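Local coordinates for protein lipopolysaccharide heptosyltransferase 2 (PDB 1PSW) that transfers the second heptose from ADP-L-glycero-beta-D-manno-heptose onto the heptosyl-Kdo2-lipid A module during assembly of the lipopolysaccharide inner core, at residues A[7-12]-A[36-41]; A[13-18]-A[273-278]. All coordinates share one frame; numbering follows the deposited sequence.

Interaction 1: A[7-12]-A[36-41]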
ATOM      1  N   GLY A   7      -2.220 -13.152  -3.991  1.00 22.43           N
ATOM      2  CA  GLY A   7      -1.715 -11.848  -3.605  1.00 22.41           C
ATOM      3  C   GLY A   7      -0.820 -11.835  -2.386  1.00 23.94           C
ATOM      4  O   GLY A   7      -0.841 -12.777  -1.583  1.00 22.15           O
ATOM      5  N   PRO A   8      -0.018 -10.769  -2.221  1.00 23.53           N
ATOM      6  CA  PRO A   8       0.887 -10.650  -1.079  1.00 25.84           C
ATOM      7  C   PRO A   8       0.129 -10.356   0.206  1.00 26.40           C
ATOM      8  O   PRO A   8      -1.050 -10.011   0.168  1.00 29.23           O
ATOM      9  CB  PRO A   8       1.816  -9.518  -1.498  1.00 25.53           C
ATOM     10  CG  PRO A   8       0.927  -8.643  -2.312  1.00 25.15           C
ATOM     11  CD  PRO A   8       0.166  -9.643  -3.157  1.00 24.78           C
ATOM     12  N   SER A   9       0.811 -10.484   1.338  1.00 27.93           N
ATOM     13  CA  SER A   9       0.193 -10.261   2.638  1.00 30.66           C
ATOM     14  C   SER A   9       0.597  -8.950   3.289  1.00 30.09           C
ATOM     15  O   SER A   9       0.558  -8.827   4.507  1.00 31.49           O
ATOM     16  CB  SER A   9       0.547 -11.412   3.574  1.00 32.67           C
ATOM     17  OG  SER A   9       0.136 -12.641   3.008  1.00 36.46           O
ATOM     18  N   TRP A  10       0.993  -7.974   2.483  1.00 29.31           N
ATOM     19  CA  TRP A  10       1.382  -6.677   3.007  1.00 28.83           C
ATOM     20  C   TRP A  10       0.641  -5.603   2.244  1.00 25.92           C
ATOM     21  O   TRP A  10       0.496  -5.698   1.029  1.00 22.97           O
ATOM     22  CB  TRP A  10       2.884  -6.465   2.861  1.00 31.94           C
ATOM     23  CG  TRP A  10       3.679  -7.436   3.647  1.00 38.05           C
ATOM     24  CD1 TRP A  10       4.274  -8.575   3.187  1.00 39.22           C
ATOM     25  CD2 TRP A  10       3.962  -7.371   5.047  1.00 40.88           C
ATOM     26  NE1 TRP A  10       4.915  -9.224   4.215  1.00 42.88           N
ATOM     27  CE2 TRP A  10       4.738  -8.506   5.369  1.00 43.46           C
ATOM     28  CE3 TRP A  10       3.633  -6.464   6.061  1.00 43.75           C
ATOM     29  CZ2 TRP A  10       5.197  -8.757   6.669  1.00 44.31           C
ATOM     30  CZ3 TRP A  10       4.087  -6.712   7.353  1.00 44.61           C
ATOM     31  CH2 TRP A  10       4.860  -7.851   7.644  1.00 46.06           C
ATOM     32  N   VAL A  11       0.174  -4.585   2.958  1.00 24.11           N
ATOM     33  CA  VAL A  11      -0.557  -3.495   2.334  1.00 23.40           C
ATOM     34  C   VAL A  11       0.197  -2.891   1.156  1.00 21.18           C
ATOM     35  O   VAL A  11      -0.349  -2.791   0.059  1.00 21.60           O
ATOM     36  CB  VAL A  11      -0.872  -2.380   3.354  1.00 24.61           C
ATOM     37  CG1 VAL A  11      -1.505  -1.191   2.649  1.00 24.66           C
ATOM     38  CG2 VAL A  11      -1.818  -2.909   4.425  1.00 26.68           C
ATOM     39  N   GLY A  12       1.449  -2.502   1.377  1.00 21.02           N
ATOM     40  CA  GLY A  12       2.230  -1.905   0.309  1.00 19.97           C
ATOM     41  C   GLY A  12       2.279  -2.767  -0.936  1.00 21.72           C
ATOM     42  O   GLY A  12       1.933  -2.312  -2.025  1.00 21.15           O
HETATM   43  N   MSE A  36      -6.566 -14.188  -4.164  1.00 21.60           N
HETATM   44  CA  MSE A  36      -6.602 -14.887  -2.890  1.00 26.03           C
HETATM   45  C   MSE A  36      -5.609 -14.214  -1.957  1.00 25.13           C
HETATM   46  O   MSE A  36      -4.422 -14.105  -2.272  1.00 25.92           O
HETATM   47  CB  MSE A  36      -6.225 -16.355  -3.063  1.00 29.42           C
HETATM   48  CG  MSE A  36      -6.351 -17.149  -1.774  1.00 36.90           C
HETATM   49 SE   MSE A  36      -5.713 -18.975  -1.945  1.00 52.80          SE
HETATM   50  CE  MSE A  36      -7.208 -19.707  -2.882  1.00 40.70           C
ATOM     51  N   ALA A  37      -6.105 -13.749  -0.817  1.00 24.99           N
ATOM     52  CA  ALA A  37      -5.277 -13.069   0.174  1.00 27.28           C
ATOM     53  C   ALA A  37      -5.932 -13.202   1.545  1.00 28.17           C
ATOM     54  O   ALA A  37      -7.076 -13.639   1.649  1.00 30.19           O
ATOM     55  CB  ALA A  37      -5.131 -11.589  -0.195  1.00 26.75           C
ATOM     56  N   PRO A  38      -5.207 -12.845   2.618  1.00 29.30           N
ATOM     57  CA  PRO A  38      -5.776 -12.943   3.963  1.00 30.54           C
ATOM     58  C   PRO A  38      -7.100 -12.189   4.046  1.00 33.06           C
ATOM     59  O   PRO A  38      -7.391 -11.335   3.206  1.00 32.48           O
ATOM     60  CB  PRO A  38      -4.699 -12.313   4.836  1.00 30.16           C
ATOM     61  CG  PRO A  38      -3.445 -12.681   4.125  1.00 29.74           C
ATOM     62  CD  PRO A  38      -3.797 -12.424   2.674  1.00 28.13           C
ATOM     63  N   ALA A  39      -7.895 -12.505   5.065  1.00 34.39           N
ATOM     64  CA  ALA A  39      -9.192 -11.865   5.265  1.00 35.26           C
ATOM     65  C   ALA A  39      -9.089 -10.340   5.329  1.00 35.75           C
ATOM     66  O   ALA A  39      -9.864  -9.639   4.687  1.00 34.94           O
ATOM     67  CB  ALA A  39      -9.839 -12.396   6.544  1.00 37.35           C
ATOM     68  N   TRP A  40      -8.127  -9.831   6.092  1.00 36.49           N
ATOM     69  CA  TRP A  40      -7.969  -8.391   6.236  1.00 37.67           C
ATOM     70  C   TRP A  40      -7.628  -7.667   4.930  1.00 38.38           C
ATOM     71  O   TRP A  40      -7.686  -6.435   4.861  1.00 37.33           O
ATOM     72  CB  TRP A  40      -6.903  -8.070   7.283  1.00 39.37           C
ATOM     73  CG  TRP A  40      -5.560  -8.622   6.966  1.00 42.28           C
ATOM     74  CD1 TRP A  40      -5.057  -9.833   7.344  1.00 43.68           C
ATOM     75  CD2 TRP A  40      -4.542  -7.989   6.183  1.00 43.45           C
ATOM     76  NE1 TRP A  40      -3.784  -9.994   6.845  1.00 44.35           N
ATOM     77  CE2 TRP A  40      -3.445  -8.878   6.129  1.00 43.81           C
ATOM     78  CE3 TRP A  40      -4.451  -6.759   5.520  1.00 44.51           C
ATOM     79  CZ2 TRP A  40      -2.271  -8.575   5.440  1.00 45.24           C
ATOM     80  CZ3 TRP A  40      -3.278  -6.456   4.830  1.00 45.78           C
ATOM     81  CH2 TRP A  40      -2.204  -7.364   4.798  1.00 46.71           C
ATOM     82  N   CYS A  41      -7.277  -8.428   3.897  1.00 37.84           N
ATOM     83  CA  CYS A  41      -6.947  -7.839   2.604  1.00 37.17           C
ATOM     84  C   CYS A  41      -8.188  -7.576   1.762  1.00 35.95           C
ATOM     85  O   CYS A  41      -8.185  -6.699   0.893  1.00 37.61           O
ATOM     86  CB  CYS A  41      -6.003  -8.752   1.815  1.00 39.60           C
ATOM     87  SG  CYS A  41      -4.304  -8.809   2.423  1.00 45.03           S
TER

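Interaction 2: A[13-18]-A[273-278]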
ATOM      1  N   ASP A  13       2.711  -4.013  -0.765  1.00 19.31           N
ATOM      2  CA  ASP A  13       2.827  -4.966  -1.855  1.00 18.54           C
ATOM      3  C   ASP A  13       1.491  -5.186  -2.561  1.00 17.84           C
ATOM      4  O   ASP A  13       1.439  -5.273  -3.784  1.00 16.53           O
ATOM      5  CB  ASP A  13       3.363  -6.298  -1.322  1.00 21.31           C
ATOM      6  CG  ASP A  13       4.793  -6.199  -0.826  1.00 25.41           C
ATOM      7  OD1 ASP A  13       5.314  -5.070  -0.706  1.00 27.99           O
ATOM      8  OD2 ASP A  13       5.400  -7.255  -0.550  1.00 26.86           O
HETATM    9  N   MSE A  14       0.410  -5.272  -1.791  1.00 17.66           N
HETATM   10  CA  MSE A  14      -0.909  -5.474  -2.380  1.00 21.00           C
HETATM   11  C   MSE A  14      -1.274  -4.278  -3.257  1.00 19.51           C
HETATM   12  O   MSE A  14      -1.840  -4.433  -4.337  1.00 17.09           O
HETATM   13  CB  MSE A  14      -1.967  -5.646  -1.285  1.00 25.46           C
HETATM   14  CG  MSE A  14      -3.387  -5.871  -1.818  1.00 36.81           C
HETATM   15 SE   MSE A  14      -3.544  -7.438  -2.984  1.00 55.91          SE
HETATM   16  CE  MSE A  14      -3.319  -8.820  -1.657  1.00 40.42           C
HETATM   17  N   MSE A  15      -0.951  -3.082  -2.790  1.00 18.01           N
HETATM   18  CA  MSE A  15      -1.255  -1.893  -3.560  1.00 21.52           C
HETATM   19  C   MSE A  15      -0.472  -1.977  -4.880  1.00 21.21           C
HETATM   20  O   MSE A  15      -1.019  -1.716  -5.952  1.00 19.07           O
HETATM   21  CB  MSE A  15      -0.865  -0.647  -2.750  1.00 23.16           C
HETATM   22  CG  MSE A  15      -1.576   0.656  -3.185  1.00 31.06           C
HETATM   23 SE   MSE A  15      -3.510   0.577  -3.008  1.00 39.61          SE
HETATM   24  CE  MSE A  15      -4.008   0.572  -4.896  1.00 27.93           C
HETATM   25  N   MSE A  16       0.804  -2.357  -4.803  1.00 19.73           N
HETATM   26  CA  MSE A  16       1.627  -2.474  -6.004  1.00 22.16           C
HETATM   27  C   MSE A  16       1.095  -3.527  -6.968  1.00 19.99           C
HETATM   28  O   MSE A  16       1.228  -3.380  -8.174  1.00 21.76           O
HETATM   29  CB  MSE A  16       3.074  -2.847  -5.651  1.00 27.61           C
HETATM   30  CG  MSE A  16       3.768  -1.877  -4.750  1.00 40.07           C
HETATM   31 SE   MSE A  16       3.564  -0.106  -5.403  1.00 56.01          SE
HETATM   32  CE  MSE A  16       4.696  -0.251  -6.915  1.00 45.24           C
ATOM     33  N   SER A  17       0.502  -4.592  -6.436  1.00 18.30           N
ATOM     34  CA  SER A  17       0.002  -5.657  -7.289  1.00 17.29           C
ATOM     35  C   SER A  17      -1.127  -5.178  -8.186  1.00 16.84           C
ATOM     36  O   SER A  17      -1.441  -5.820  -9.187  1.00 16.66           O
ATOM     37  CB  SER A  17      -0.446  -6.864  -6.459  1.00 18.56           C
ATOM     38  OG  SER A  17      -1.614  -6.600  -5.703  1.00 18.98           O
ATOM     39  N   GLN A  18      -1.731  -4.041  -7.858  1.00 16.30           N
ATOM     40  CA  GLN A  18      -2.794  -3.540  -8.711  1.00 16.84           C
ATOM     41  C   GLN A  18      -2.245  -3.252 -10.103  1.00 16.52           C
ATOM     42  O   GLN A  18      -2.972  -3.334 -11.085  1.00 16.81           O
ATOM     43  CB  GLN A  18      -3.422  -2.261  -8.151  1.00 18.22           C
ATOM     44  CG  GLN A  18      -4.699  -1.894  -8.896  1.00 19.76           C
ATOM     45  CD  GLN A  18      -5.223  -0.512  -8.566  1.00 22.74           C
ATOM     46  OE1 GLN A  18      -6.365  -0.172  -8.889  1.00 25.01           O
ATOM     47  NE2 GLN A  18      -4.389   0.297  -7.927  1.00 19.51           N
HETATM   48  N   MSE A 273       1.575   4.483   2.863  1.00 17.98           N
HETATM   49  CA  MSE A 273       2.165   5.496   1.992  1.00 17.07           C
HETATM   50  C   MSE A 273       1.698   5.201   0.567  1.00 16.55           C
HETATM   51  O   MSE A 273       1.248   6.085  -0.156  1.00 16.64           O
HETATM   52  CB  MSE A 273       3.691   5.414   2.037  1.00 17.46           C
HETATM   53  CG  MSE A 273       4.411   6.426   1.142  1.00 21.90           C
HETATM   54 SE   MSE A 273       6.343   6.195   1.140  1.00 33.22          SE
HETATM   55  CE  MSE A 273       6.319   4.687  -0.156  1.00 28.59           C
ATOM     56  N   HIS A 274       1.818   3.940   0.174  1.00 15.51           N
ATOM     57  CA  HIS A 274       1.409   3.507  -1.161  1.00 15.63           C
ATOM     58  C   HIS A 274      -0.070   3.735  -1.430  1.00 16.00           C
ATOM     59  O   HIS A 274      -0.461   4.027  -2.564  1.00 16.15           O
ATOM     60  CB  HIS A 274       1.786   2.042  -1.354  1.00 16.45           C
ATOM     61  CG  HIS A 274       3.259   1.816  -1.278  1.00 18.14           C
ATOM     62  ND1 HIS A 274       4.133   2.348  -2.199  1.00 17.01           N
ATOM     63  CD2 HIS A 274       4.024   1.232  -0.327  1.00 19.45           C
ATOM     64  CE1 HIS A 274       5.375   2.108  -1.817  1.00 16.67           C
ATOM     65  NE2 HIS A 274       5.335   1.434  -0.683  1.00 18.47           N
ATOM     66  N   VAL A 275      -0.888   3.605  -0.392  1.00 13.92           N
ATOM     67  CA  VAL A 275      -2.315   3.838  -0.533  1.00 16.50           C
ATOM     68  C   VAL A 275      -2.547   5.320  -0.851  1.00 15.78           C
ATOM     69  O   VAL A 275      -3.271   5.644  -1.789  1.00 16.06           O
ATOM     70  CB  VAL A 275      -3.080   3.438   0.754  1.00 16.73           C
ATOM     71  CG1 VAL A 275      -4.548   3.831   0.638  1.00 16.29           C
ATOM     72  CG2 VAL A 275      -2.961   1.926   0.977  1.00 15.72           C
ATOM     73  N   ALA A 276      -1.924   6.213  -0.080  1.00 16.38           N
ATOM     74  CA  ALA A 276      -2.066   7.651  -0.304  1.00 16.07           C
ATOM     75  C   ALA A 276      -1.589   8.026  -1.714  1.00 15.61           C
ATOM     76  O   ALA A 276      -2.215   8.839  -2.399  1.00 15.71           O
ATOM     77  CB  ALA A 276      -1.266   8.425   0.752  1.00 16.34           C
ATOM     78  N   ALA A 277      -0.485   7.421  -2.146  1.00 15.13           N
ATOM     79  CA  ALA A 277       0.079   7.671  -3.473  1.00 15.74           C
ATOM     80  C   ALA A 277      -0.901   7.267  -4.576  1.00 15.82           C
ATOM     81  O   ALA A 277      -1.040   7.964  -5.576  1.00 15.76           O
ATOM     82  CB  ALA A 277       1.400   6.904  -3.636  1.00 15.38           C
ATOM     83  N   ALA A 278      -1.571   6.133  -4.388  1.00 14.89           N
ATOM     84  CA  ALA A 278      -2.538   5.631  -5.357  1.00 14.97           C
ATOM     85  C   ALA A 278      -3.740   6.558  -5.448  1.00 16.22           C
ATOM     86  O   ALA A 278      -4.372   6.660  -6.499  1.00 15.52           O
ATOM     87  CB  ALA A 278      -2.987   4.231  -4.959  1.00 15.52           C
TER

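Interaction 1: A[7-12]-A[36-41]
The contact lies in the first beta-alpha-beta unit of the N-terminal sheet, where the loop after strand 2-6 meets the end of strand 32-37. G7 and M36 join the two by a backbone hydrogen bond, G7 N to M36 O at 3.0 Å. The bond is somewhat bent, with an N-H...O angle of 149°. It carries the pairing of the parallel strands one step further, since the backbone of M36 also bonds to V5. Beyond this bond, side chains of 36-41 meet backbone and side-chain atoms of 7-12. The OG of S9 touches CG of the P38 ring at 3.8 Å. W40 reaches back from the turn at 38-41, which is closed by a bond from C41 N to P38 O. Its CG sits between the backbone N and the carbonyl carbon (chi1 60°). Such loops at the C-terminal ends of parallel strands border the interdomain cleft of GT-B glycosyltransferases, the clan to which this enzyme belongs. S9 O lies in the plane of the W40 ring at the CZ2–CH2 edge, 3.0 Å from CZ2. CZ3 of W40 touches CG2 of V11 at 3.9 Å, in the first turn of helix 11-27. The SG of C41 lies over one face of the same indole, toward the rim. That sulfur is 4.1 Å from P8 O, a buried carbonyl oxygen with no hydrogen-bond partner in the model.

Interaction 2: A[13-18]-A[273-278]
This is a buried helix-helix contact, largely of van der Waals packing, near the centre of the chain, between M15 and M16 of helix 11-27 and H274, V275 and A278 of helix 271-278. The short helical segments run roughly the same way, 32° apart, with their axes 9.2 Å from each other at closest approach. No hydrogen bond crosses between them. M15, a selenomethionine, carries most of the contact. Its CB meets CB of H274 at 4.0 Å, and its CG lies 3.6 Å from H274 O. That oxygen already accepts the helical bond from A278 N. With chi2 at 61° the chain of M15 bends, and SE lies 4.2 Å from CG2 of V275. The terminal CE then packs on CB of A278 at 3.8 Å, one helical turn after H274. The two helices belong to different halves of the GT-B fold: helix 11-27 follows the first strand of the N-terminal parallel sheet, and helix 271-278 links strands 264-268 and 283-287 of the second. M16, also a selenomethionine, approaches the imidazole of H274 obliquely. Its SE is 4.6 Å from the ring centroid, 36° off the ring normal, with ND1 the nearest ring atom. Nearby, Y135 and V132 of helix 131-137 pack on M16, and L160 packs on M15. V256 and I259 of helix 252-260 also touch V275.

Both interactions use helix 11-27. Interaction 1 ties the loop before it and its first turn to the end of the neighbouring strand and the turn that follows it. Interaction 2 joins its next turns to a helix of the other half of the GT-B fold. The first is local and partly buried, with W40 exposed, and mixes a backbone bond with ring and carbonyl contacts. The second is fully buried and rests on selenomethionine, alkyl and imidazole packing. Their centres are 12 Å apart. M14, which takes no part in the contact with 273-278, packs its CE on CB of A37 at 3.6 Å. G12, at the end of 7-12, places its CA 3.7 Å from CD2 of H274.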